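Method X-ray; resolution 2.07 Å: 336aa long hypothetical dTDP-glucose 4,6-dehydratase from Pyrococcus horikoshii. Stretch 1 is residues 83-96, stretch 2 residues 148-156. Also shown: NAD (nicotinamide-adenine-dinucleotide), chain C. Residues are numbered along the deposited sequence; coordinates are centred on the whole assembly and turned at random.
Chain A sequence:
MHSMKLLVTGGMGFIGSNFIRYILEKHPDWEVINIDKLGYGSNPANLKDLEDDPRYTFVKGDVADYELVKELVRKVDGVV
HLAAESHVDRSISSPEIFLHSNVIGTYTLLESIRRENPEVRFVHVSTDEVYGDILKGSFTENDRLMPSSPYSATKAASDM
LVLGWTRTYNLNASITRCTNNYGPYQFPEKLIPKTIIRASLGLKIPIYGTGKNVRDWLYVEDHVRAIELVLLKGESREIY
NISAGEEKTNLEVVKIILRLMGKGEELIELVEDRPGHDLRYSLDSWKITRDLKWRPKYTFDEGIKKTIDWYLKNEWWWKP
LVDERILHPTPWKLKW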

# COMPACT_ATOMS: atom_id res chain seq x y z
N ALA A 83 5.38 16.08 -0.79
CA ALA A 83 4.92 16.04 -2.17
C ALA A 83 3.93 14.92 -2.49
O ALA A 83 4.19 13.74 -2.24
CB ALA A 83 6.12 15.95 -3.11
N ALA A 84 2.79 15.30 -3.08
CA ALA A 84 1.76 14.34 -3.44
C ALA A 84 0.62 15.03 -4.18
O ALA A 84 0.47 16.25 -4.09
CB ALA A 84 1.21 13.66 -2.18
N GLU A 85 -0.17 14.24 -4.90
CA GLU A 85 -1.36 14.71 -5.61
C GLU A 85 -2.46 14.29 -4.63
O GLU A 85 -2.55 13.11 -4.26
CB GLU A 85 -1.53 13.96 -6.93
CG GLU A 85 -0.64 14.45 -8.06
CD GLU A 85 -1.05 15.83 -8.58
OE1 GLU A 85 -2.23 16.21 -8.42
OE2 GLU A 85 -0.20 16.52 -9.17
N SER A 86 -3.30 15.23 -4.21
CA SER A 86 -4.31 14.90 -3.20
C SER A 86 -5.77 15.25 -3.46
O SER A 86 -6.58 15.25 -2.54
CB SER A 86 -3.92 15.55 -1.87
OG SER A 86 -3.87 16.96 -2.01
N HIS A 87 -6.11 15.53 -4.71
CA HIS A 87 -7.48 15.89 -5.04
C HIS A 87 -8.32 14.65 -5.33
O HIS A 87 -8.28 14.11 -6.43
CB HIS A 87 -7.48 16.80 -6.27
CG HIS A 87 -8.79 17.46 -6.53
ND1 HIS A 87 -9.88 16.78 -7.04
CD2 HIS A 87 -9.19 18.74 -6.39
CE1 HIS A 87 -10.88 17.63 -7.20
NE2 HIS A 87 -10.49 18.82 -6.82
N VAL A 88 -9.11 14.22 -4.34
CA VAL A 88 -9.94 13.03 -4.47
C VAL A 88 -10.68 12.89 -5.80
O VAL A 88 -10.40 11.97 -6.55
CB VAL A 88 -10.95 12.93 -3.31
CG1 VAL A 88 -11.77 11.66 -3.44
CG2 VAL A 88 -10.21 12.94 -1.98
N ASP A 89 -11.61 13.79 -6.09
CA ASP A 89 -12.36 13.68 -7.35
C ASP A 89 -11.45 13.57 -8.56
O ASP A 89 -11.75 12.86 -9.51
CB ASP A 89 -13.32 14.87 -7.52
CG ASP A 89 -14.47 14.82 -6.55
OD1 ASP A 89 -14.92 13.70 -6.22
OD2 ASP A 89 -14.93 15.89 -6.11
N ARG A 90 -10.33 14.28 -8.51
CA ARG A 90 -9.37 14.22 -9.61
C ARG A 90 -8.73 12.82 -9.67
O ARG A 90 -8.37 12.35 -10.75
CB ARG A 90 -8.29 15.29 -9.44
CG ARG A 90 -8.64 16.63 -10.09
CD ARG A 90 -7.77 17.77 -9.59
NE ARG A 90 -6.35 17.49 -9.61
CZ ARG A 90 -5.59 17.64 -10.69
NH1 ARG A 90 -6.14 18.08 -11.81
NH2 ARG A 90 -4.30 17.35 -10.65
N SER A 91 -8.60 12.17 -8.51
CA SER A 91 -7.99 10.83 -8.47
C SER A 91 -8.94 9.78 -9.05
O SER A 91 -8.50 8.77 -9.59
CB SER A 91 -7.58 10.45 -7.03
OG SER A 91 -8.69 10.12 -6.21
N ILE A 92 -10.24 10.04 -8.96
CA ILE A 92 -11.23 9.11 -9.50
C ILE A 92 -11.30 9.21 -11.02
O ILE A 92 -11.51 8.21 -11.71
CB ILE A 92 -12.63 9.39 -8.90
CG1 ILE A 92 -12.58 9.17 -7.38
CG2 ILE A 92 -13.68 8.49 -9.55
CD1 ILE A 92 -13.85 9.53 -6.65
N SER A 93 -11.10 10.42 -11.55
CA SER A 93 -11.13 10.66 -12.99
C SER A 93 -9.86 10.19 -13.69
O SER A 93 -9.92 9.49 -14.70
CB SER A 93 -11.34 12.15 -13.28
OG SER A 93 -12.46 12.65 -12.57
N SER A 94 -8.71 10.58 -13.16
CA SER A 94 -7.43 10.19 -13.74
C SER A 94 -6.46 9.77 -12.64
O SER A 94 -5.64 10.57 -12.18
CB SER A 94 -6.83 11.34 -14.55
OG SER A 94 -5.65 10.92 -15.23
N PRO A 95 -6.54 8.50 -12.22
CA PRO A 95 -5.67 7.97 -11.17
C PRO A 95 -4.19 7.94 -11.54
O PRO A 95 -3.33 7.95 -10.65
CB PRO A 95 -6.24 6.57 -10.93
CG PRO A 95 -6.72 6.17 -12.29
CD PRO A 95 -7.40 7.44 -12.77
N GLU A 96 -3.88 7.91 -12.83
CA GLU A 96 -2.49 7.86 -13.28
C GLU A 96 -1.67 8.92 -12.58
O GLU A 96 -0.57 8.65 -12.09
CB GLU A 96 -2.39 8.08 -14.79
CG GLU A 96 -3.34 7.25 -15.61
CD GLU A 96 -4.63 8.00 -15.93
OE1 GLU A 96 -5.39 8.33 -15.00
OE2 GLU A 96 -4.87 8.25 -17.13
N SER A 148 -10.55 4.28 0.16
CA SER A 148 -11.76 4.26 -0.65
C SER A 148 -11.66 5.06 -1.94
O SER A 148 -12.64 5.20 -2.66
CB SER A 148 -12.96 4.77 0.16
OG SER A 148 -12.82 6.14 0.47
N SER A 149 -10.47 5.59 -2.25
CA SER A 149 -10.28 6.34 -3.48
C SER A 149 -8.89 6.09 -4.03
O SER A 149 -8.01 5.62 -3.30
CB SER A 149 -10.47 7.85 -3.24
OG SER A 149 -9.37 8.40 -2.51
N PRO A 150 -8.66 6.38 -5.32
CA PRO A 150 -7.33 6.15 -5.88
C PRO A 150 -6.31 7.00 -5.14
O PRO A 150 -5.15 6.63 -4.99
CB PRO A 150 -7.49 6.57 -7.34
CG PRO A 150 -8.91 6.19 -7.63
CD PRO A 150 -9.63 6.69 -6.39
N TYR A 151 -6.75 8.17 -4.68
CA TYR A 151 -5.85 9.04 -3.95
C TYR A 151 -5.36 8.37 -2.67
O TYR A 151 -4.15 8.26 -2.44
CB TYR A 151 -6.55 10.36 -3.58
CG TYR A 151 -5.89 11.08 -2.42
CD1 TYR A 151 -4.58 11.56 -2.52
CD2 TYR A 151 -6.57 11.26 -1.21
CE1 TYR A 151 -3.96 12.19 -1.44
CE2 TYR A 151 -5.94 11.90 -0.12
CZ TYR A 151 -4.64 12.36 -0.25
OH TYR A 151 -4.01 13.00 0.80
N SER A 152 -6.29 7.92 -1.83
CA SER A 152 -5.90 7.29 -0.57
C SER A 152 -5.27 5.92 -0.79
O SER A 152 -4.44 5.48 0.00
CB SER A 152 -7.11 7.20 0.40
OG SER A 152 -8.17 6.43 -0.14
N ALA A 153 -5.63 5.26 -1.88
CA ALA A 153 -5.06 3.95 -2.17
C ALA A 153 -3.60 4.10 -2.58
O ALA A 153 -2.76 3.25 -2.25
CB ALA A 153 -5.84 3.26 -3.28
N THR A 154 -3.29 5.19 -3.29
CA THR A 154 -1.91 5.43 -3.71
C THR A 154 -1.08 5.93 -2.53
O THR A 154 0.10 5.63 -2.42
CB THR A 154 -1.83 6.43 -4.89
OG1 THR A 154 -2.53 7.64 -4.56
CG2 THR A 154 -2.47 5.82 -6.13
N LYS A 155 -1.71 6.69 -1.63
CA LYS A 155 -0.99 7.14 -0.45
C LYS A 155 -0.69 5.90 0.39
O LYS A 155 0.42 5.75 0.92
CB LYS A 155 -1.83 8.13 0.37
CG LYS A 155 -1.97 9.52 -0.25
CD LYS A 155 -0.62 10.24 -0.37
CE LYS A 155 -0.06 10.61 1.00
NZ LYS A 155 1.29 11.26 0.90
N ALA A 156 -1.67 5.01 0.51
CA ALA A 156 -1.53 3.77 1.28
C ALA A 156 -0.44 2.90 0.68
O ALA A 156 0.37 2.33 1.40
CB ALA A 156 -2.85 2.99 1.31
PA NAD C . -0.92 20.72 -1.57
O1A NAD C . -1.75 20.20 -2.67
O2A NAD C . -1.20 22.08 -1.03
O5B NAD C . 0.60 20.71 -2.08
C5B NAD C . 1.25 19.55 -2.60
C4B NAD C . 2.62 20.07 -3.07
O4B NAD C . 3.42 18.99 -3.57
C3B NAD C . 2.47 21.10 -4.22
O3B NAD C . 3.30 22.24 -3.99
C2B NAD C . 2.82 20.27 -5.47
O2B NAD C . 3.32 20.99 -6.60
C1B NAD C . 3.83 19.26 -4.91
N9A NAD C . 3.90 17.99 -5.66
C8A NAD C . 2.90 17.15 -5.98
N7A NAD C . 3.39 16.12 -6.66
C5A NAD C . 4.70 16.28 -6.78
C6A NAD C . 5.75 15.54 -7.40
N6A NAD C . 5.56 14.39 -8.04
N1A NAD C . 7.06 16.08 -7.30
C2A NAD C . 7.28 17.29 -6.64
N3A NAD C . 6.29 17.99 -6.06
C4A NAD C . 5.04 17.48 -6.14
O3 NAD C . -1.23 19.74 -0.36
PN NAD C . -0.82 19.63 1.16
O1N NAD C . -2.14 19.69 1.85
O2N NAD C . 0.13 20.69 1.56
O5D NAD C . -0.29 18.11 1.34
C5D NAD C . 1.00 17.76 1.84
C4D NAD C . 0.98 16.28 2.28
O4D NAD C . 0.20 16.11 3.47
C3D NAD C . 0.41 15.35 1.20
O3D NAD C . 1.25 14.16 1.13
C2D NAD C . -1.01 15.02 1.73
O2D NAD C . -1.42 13.72 1.27
C1D NAD C . -0.82 15.11 3.23
N1N NAD C . -2.03 15.47 4.00
C2N NAD C . -2.65 16.76 3.90
C3N NAD C . -3.79 17.02 4.68
C7N NAD C . -4.51 18.39 4.64
O7N NAD C . -5.39 18.62 5.47
N7N NAD C . -4.14 19.29 3.73
C4N NAD C . -4.32 16.02 5.54
C5N NAD C . -3.69 14.76 5.62
C6N NAD C . -2.55 14.47 4.86

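The strangest thing about this contact is how little of it rests on polar bonds of its own: two stretches rich in serine meet without one clear hydrogen bond between them; many of the bonds that do form lie within each stretch or run to the NAD, and a few side chains bond elsewhere in the structure. The two short helices, 88-93 and 150-156, cross almost at right angles, 89° between their directions, with axes 8.7 Å apart at closest approach. A crossing this steep confines close packing to a small patch, and S91 and Y151 mark it, their CA atoms 5.3 Å apart.

At this point a serine, S91, faces the first turn of the second helix. S91 points toward the other helix, yet its hydroxyl is committed to its own backbone, OG donating to V88 O at 2.5 Å. The same OG lies 3.1 Å from Y151 N, a close approach that the geometry leaves open. Next to it, the P150 ring packs against the carbonyl of S91, with P150 CG 3.3 Å from S91 O. I92 and P95 add apolar contacts to the same proline: I92 CG1 lies 4.0 Å from P150 CD, and P95 CB lies 3.8 Å from P150 CB.

Y151 is the largest contributor, with 102 Å² of its surface covered by the first stretch. Its ring lies along the loop that leads into helix 88-93. S86 C sits over one face, and E85 O approaches the edge, 3.1 Å from Y151 CD1. S86 brings its CA to 3.3 Å and its CB to 3.4 Å from Y151 CE1, so backbone and side chain both pack on the ring, while V88 CG2 touches Y151 CD2 obliquely at 4.1 Å.

This placement carries the phenol to the cofactor: Y151 OH and NAD O2D share a hydrogen bond of 2.7 Å. One turn later, K155 starts sideways but its end comes nearer the first stretch, where K155 NZ is 3.9 Å from A84 CB. That amine donates to NAD O3D at 2.9 Å, so the two side chains engage neighbouring ribose hydroxyls.

Each helix start is secured locally. H87 ND1 accepts from R90 N at 2.9 Å, and S149 OG accepts from S152 N at 3.2 Å; both are N-caps. R90 also reaches back to the loop, its NH2 forming a salt bridge with E85 OE1 at 3.2 Å. The rule to read here is a division of tasks: caps and internal bonds hold each segment, S91, the two proline rings and the Y151 ring make up much of the packing between the segments, and the tyrosine and lysine tie the second helix to the ligand.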